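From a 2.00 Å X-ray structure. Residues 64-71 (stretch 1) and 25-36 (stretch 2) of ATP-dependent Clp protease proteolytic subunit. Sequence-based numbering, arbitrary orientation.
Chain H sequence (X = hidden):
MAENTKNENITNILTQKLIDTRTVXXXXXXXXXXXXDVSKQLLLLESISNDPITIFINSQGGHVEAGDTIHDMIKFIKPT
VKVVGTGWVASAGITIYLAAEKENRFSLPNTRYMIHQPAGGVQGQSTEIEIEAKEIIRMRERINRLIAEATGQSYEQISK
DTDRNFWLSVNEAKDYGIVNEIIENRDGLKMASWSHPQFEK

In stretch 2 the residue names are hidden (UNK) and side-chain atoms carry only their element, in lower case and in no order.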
# COMPACT_ATOMS: atom_id res chain seq x y z
N VAL H 64 16.26 -7.50 -22.01
CA VAL H 64 17.61 -8.04 -22.20
C VAL H 64 18.62 -7.58 -21.14
O VAL H 64 19.38 -8.39 -20.60
CB VAL H 64 18.14 -7.80 -23.64
CG1 VAL H 64 18.13 -6.32 -24.01
CG2 VAL H 64 19.53 -8.40 -23.84
N GLU H 65 18.61 -6.28 -20.83
CA GLU H 65 19.58 -5.70 -19.90
C GLU H 65 19.39 -6.20 -18.46
O GLU H 65 20.36 -6.34 -17.71
CB GLU H 65 19.54 -4.16 -19.95
CG GLU H 65 18.31 -3.49 -19.35
CD GLU H 65 17.08 -3.52 -20.24
OE1 GLU H 65 17.17 -3.96 -21.41
OE2 GLU H 65 16.01 -3.09 -19.77
N ALA H 66 18.14 -6.48 -18.10
CA ALA H 66 17.82 -7.07 -16.80
C ALA H 66 18.28 -8.52 -16.74
O ALA H 66 18.79 -8.98 -15.71
CB ALA H 66 16.33 -6.97 -16.53
N GLY H 67 18.10 -9.25 -17.84
CA GLY H 67 18.58 -10.62 -17.97
C GLY H 67 20.10 -10.70 -17.89
O GLY H 67 20.65 -11.61 -17.27
N ASP H 68 20.77 -9.74 -18.53
CA ASP H 68 22.23 -9.64 -18.51
C ASP H 68 22.77 -9.44 -17.10
O ASP H 68 23.76 -10.07 -16.72
CB ASP H 68 22.70 -8.50 -19.43
CG ASP H 68 22.57 -8.84 -20.90
OD1 ASP H 68 22.46 -7.90 -21.72
OD2 ASP H 68 22.57 -10.04 -21.26
N THR H 69 22.12 -8.57 -16.33
CA THR H 69 22.51 -8.30 -14.95
C THR H 69 22.39 -9.55 -14.07
O THR H 69 23.32 -9.90 -13.35
CB THR H 69 21.71 -7.12 -14.35
OG1 THR H 69 22.12 -5.91 -14.97
CG2 THR H 69 21.95 -7.00 -12.84
N ILE H 70 21.24 -10.23 -14.15
CA ILE H 70 21.02 -11.45 -13.35
C ILE H 70 22.01 -12.55 -13.75
O ILE H 70 22.60 -13.19 -12.87
CB ILE H 70 19.56 -11.94 -13.45
CG1 ILE H 70 18.60 -10.88 -12.90
CG2 ILE H 70 19.38 -13.25 -12.68
CD1 ILE H 70 17.15 -11.08 -13.28
N HIS H 71 22.19 -12.75 -15.05
CA HIS H 71 23.19 -13.69 -15.57
C HIS H 71 24.55 -13.43 -14.98
O HIS H 71 25.19 -14.34 -14.45
CB HIS H 71 23.24 -13.62 -17.10
CG HIS H 71 24.39 -14.39 -17.72
ND1 HIS H 71 25.65 -13.91 -17.76
CD2 HIS H 71 24.43 -15.64 -18.33
CE1 HIS H 71 26.45 -14.81 -18.37
NE2 HIS H 71 25.70 -15.87 -18.72
N UNK H 25 13.72 -17.48 -6.05
CA UNK H 25 12.71 -17.73 -7.07
C UNK H 25 12.71 -16.61 -8.10
O UNK H 25 12.60 -15.43 -7.75
c UNK H 25 9.62 -18.96 -4.96
c UNK H 25 11.10 -18.92 -5.33
c UNK H 25 11.59 -20.30 -5.72
c UNK H 25 11.31 -17.88 -6.44
N UNK H 26 12.85 -16.99 -9.36
CA UNK H 26 12.75 -16.05 -10.48
C UNK H 26 11.53 -16.44 -11.31
O UNK H 26 11.62 -17.25 -12.23
c UNK H 26 16.58 -15.61 -11.17
c UNK H 26 13.90 -15.07 -12.51
c UNK H 26 15.24 -15.60 -10.46
c UNK H 26 14.04 -16.02 -11.33
N UNK H 27 10.38 -15.88 -10.93
CA UNK H 27 9.10 -16.19 -11.56
C UNK H 27 8.55 -14.93 -12.23
O UNK H 27 8.50 -13.87 -11.61
c UNK H 27 9.72 -19.96 -9.38
c UNK H 27 7.22 -18.78 -9.37
o UNK H 27 8.80 -21.88 -8.28
c UNK H 27 8.64 -20.63 -8.83
c UNK H 27 7.39 -20.04 -8.82
c UNK H 27 9.55 -18.70 -9.92
c UNK H 27 8.08 -16.68 -10.52
c UNK H 27 8.29 -18.08 -9.93
N UNK H 28 8.14 -15.06 -13.49
CA UNK H 28 7.51 -13.95 -14.21
C UNK H 28 8.46 -13.17 -15.09
O UNK H 28 9.55 -13.63 -15.42
N UNK H 29 8.04 -11.96 -15.46
CA UNK H 29 8.78 -11.11 -16.40
C UNK H 29 10.15 -10.69 -15.86
O UNK H 29 10.27 -10.29 -14.70
c UNK H 29 7.95 -9.87 -16.77
o UNK H 29 8.15 -6.60 -17.54
c UNK H 29 7.79 -7.69 -18.04
c UNK H 29 8.62 -8.92 -17.75
o UNK H 29 6.77 -7.81 -18.75
N UNK H 30 11.16 -10.79 -16.71
CA UNK H 30 12.50 -10.30 -16.39
C UNK H 30 12.54 -8.79 -16.65
O UNK H 30 12.52 -8.35 -17.80
c UNK H 30 13.49 -13.09 -15.67
c UNK H 30 15.00 -10.56 -16.80
c UNK H 30 13.47 -12.55 -17.09
c UNK H 30 13.60 -11.02 -17.21
N UNK H 31 12.57 -8.02 -15.57
CA UNK H 31 12.66 -6.56 -15.65
C UNK H 31 13.64 -6.03 -14.60
O UNK H 31 14.15 -6.80 -13.78
n UNK H 31 9.19 -6.48 -14.43
o UNK H 31 11.08 -6.60 -13.23
c UNK H 31 10.51 -6.36 -14.29
c UNK H 31 11.28 -5.90 -15.52
N UNK H 32 13.91 -4.73 -14.64
CA UNK H 32 14.89 -4.11 -13.75
C UNK H 32 14.51 -4.25 -12.27
O UNK H 32 15.38 -4.40 -11.41
c UNK H 32 16.03 -1.04 -15.88
c UNK H 32 15.11 -2.64 -14.12
c UNK H 32 16.02 -2.46 -15.34
n UNK H 32 17.21 -0.56 -16.26
o UNK H 32 14.99 -0.38 -15.97
N UNK H 33 13.21 -4.23 -11.99
CA UNK H 33 12.69 -4.43 -10.63
C UNK H 33 13.02 -5.82 -10.10
O UNK H 33 13.47 -5.97 -8.96
c UNK H 33 10.72 -2.36 -12.32
c UNK H 33 10.73 -2.75 -10.84
c UNK H 33 11.17 -4.19 -10.59
o UNK H 33 10.80 -1.15 -12.60
o UNK H 33 10.63 -3.26 -13.19
N UNK H 34 12.79 -6.84 -10.93
CA UNK H 34 13.13 -8.21 -10.58
C UNK H 34 14.65 -8.38 -10.46
O UNK H 34 15.14 -9.04 -9.54
c UNK H 34 12.54 -9.19 -11.60
c UNK H 34 12.52 -10.71 -11.39
c UNK H 34 12.34 -11.13 -9.93
c UNK H 34 13.75 -11.36 -12.00
N UNK H 35 15.39 -7.77 -11.38
CA UNK H 35 16.86 -7.79 -11.35
C UNK H 35 17.41 -7.23 -10.04
O UNK H 35 18.36 -7.79 -9.48
c UNK H 35 17.44 -7.04 -12.55
N UNK H 36 16.81 -6.15 -9.55
CA UNK H 36 17.21 -5.55 -8.27
C UNK H 36 16.92 -6.49 -7.10
O UNK H 36 17.78 -6.69 -6.24
c UNK H 36 16.98 -3.47 -6.79
c UNK H 36 16.53 -4.20 -8.06
c UNK H 36 16.46 -2.05 -6.68
o UNK H 36 16.03 -1.47 -7.69
o UNK H 36 16.50 -1.51 -5.55

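Position 25 carries four carbons forked at the second, and none comes near stretch 1. That is Leu25, a buried strand residue whose apolar side chain suits a site away from solvent.

Position 26 also has four carbons, but the fork is at the first and one arm is two carbons long. The tip of that arm touches Ile70. This is Ile26; branching next to the backbone is well tolerated in a strand, and the long arm reaches the helix, where CD1 of Ile26 lies 4.0 Å from Ile70 CG2.

At position 27 one carbon leads to a six-carbon ring bearing an oxygen, out of reach of stretch 1. It is Tyr27, whose ring fills buried space while a hydrogen bond elsewhere in the structure satisfies the polar OH.

Position 28 has no side-chain atoms, and its phi and psi are 97° and -162°. A CB here would be jammed against the carbonyl O of position 27, so the backbone alone calls for Gly28.

Position 29 has three carbons, the third carrying two oxygens: the carboxylate of Glu29, exposed to solvent and free of stretch 1.

Position 30 again shows four carbons forked at the first, with one arm two carbons long. Its short arm touches Ala66, Gly67 and Ile70. This is Ile30, whose CG2 lies 3.8 Å from Ala66 CB, 3.5 Å from Gly67 N and 4.2 Å from Ile70 CD1. The methyl settles against the helix where Gly67 presents no side chain; an ideal CB on Gly67 would stand 4.0 Å from Ile30 CG2.

Position 31 has two carbons, the second bearing one oxygen and one nitrogen, and its CA-to-CB bond points away from stretch 1. It is Asn31, the N-cap: OD1 accepts from the backbone N of position 34 at 2.9 Å, satisfying an amide in the first turn, while ND2 donates to Glu29 OE1 at 3.3 Å. The backbone C of Asn31 packs 3.4 Å from Ala66 CB.

Position 32 has three carbons, the third carrying one oxygen and one nitrogen, and its end comes near Glu65. This is Gln32, whose NE2 lies 4.4 Å from Glu65 CG and is hydrogen-bonded elsewhere, so this long amide side chain borders the contact without bonding across it.

Position 33, with three carbons and two terminal oxygens, is Glu33, charged and exposed, its CA-to-CB bond directed away.

Position 34 has four carbons forked at the second, one branch tip reaching Ile70. This is Leu34, whose CD1 lies 3.6 Å from Ile70 CD1; a chain forked one carbon further out carries a methyl to the helix although its CA-to-CB bond points sideways.

At position 35 a single carbon touches Ala66: Ala35. Its CB lies 3.9 Å from Ala66 O and 4.1 Å from Ala66 CB, a small residue where the helices pack closely.

Position 36 has three carbons ending in two oxygens, and its CA-to-CB bond points away; it is Glu36, whose carboxylate suits a partly exposed site and has an OE2 hydrogen bond elsewhere in the structure.

The contact is apolar, with no hydrogen bond across it. The helix axes run nearly parallel, at 11°, and approach to 8.8 Å, a spacing in keeping with Ala66 facing Ala35. Beside this pair, Ile70 touches Ile26, Ile30, Leu34 and Ala35, so that one side chain packs against residues from Ile26 to Ala35.

Stretch 2 (25-36) LIYGEINQELAE
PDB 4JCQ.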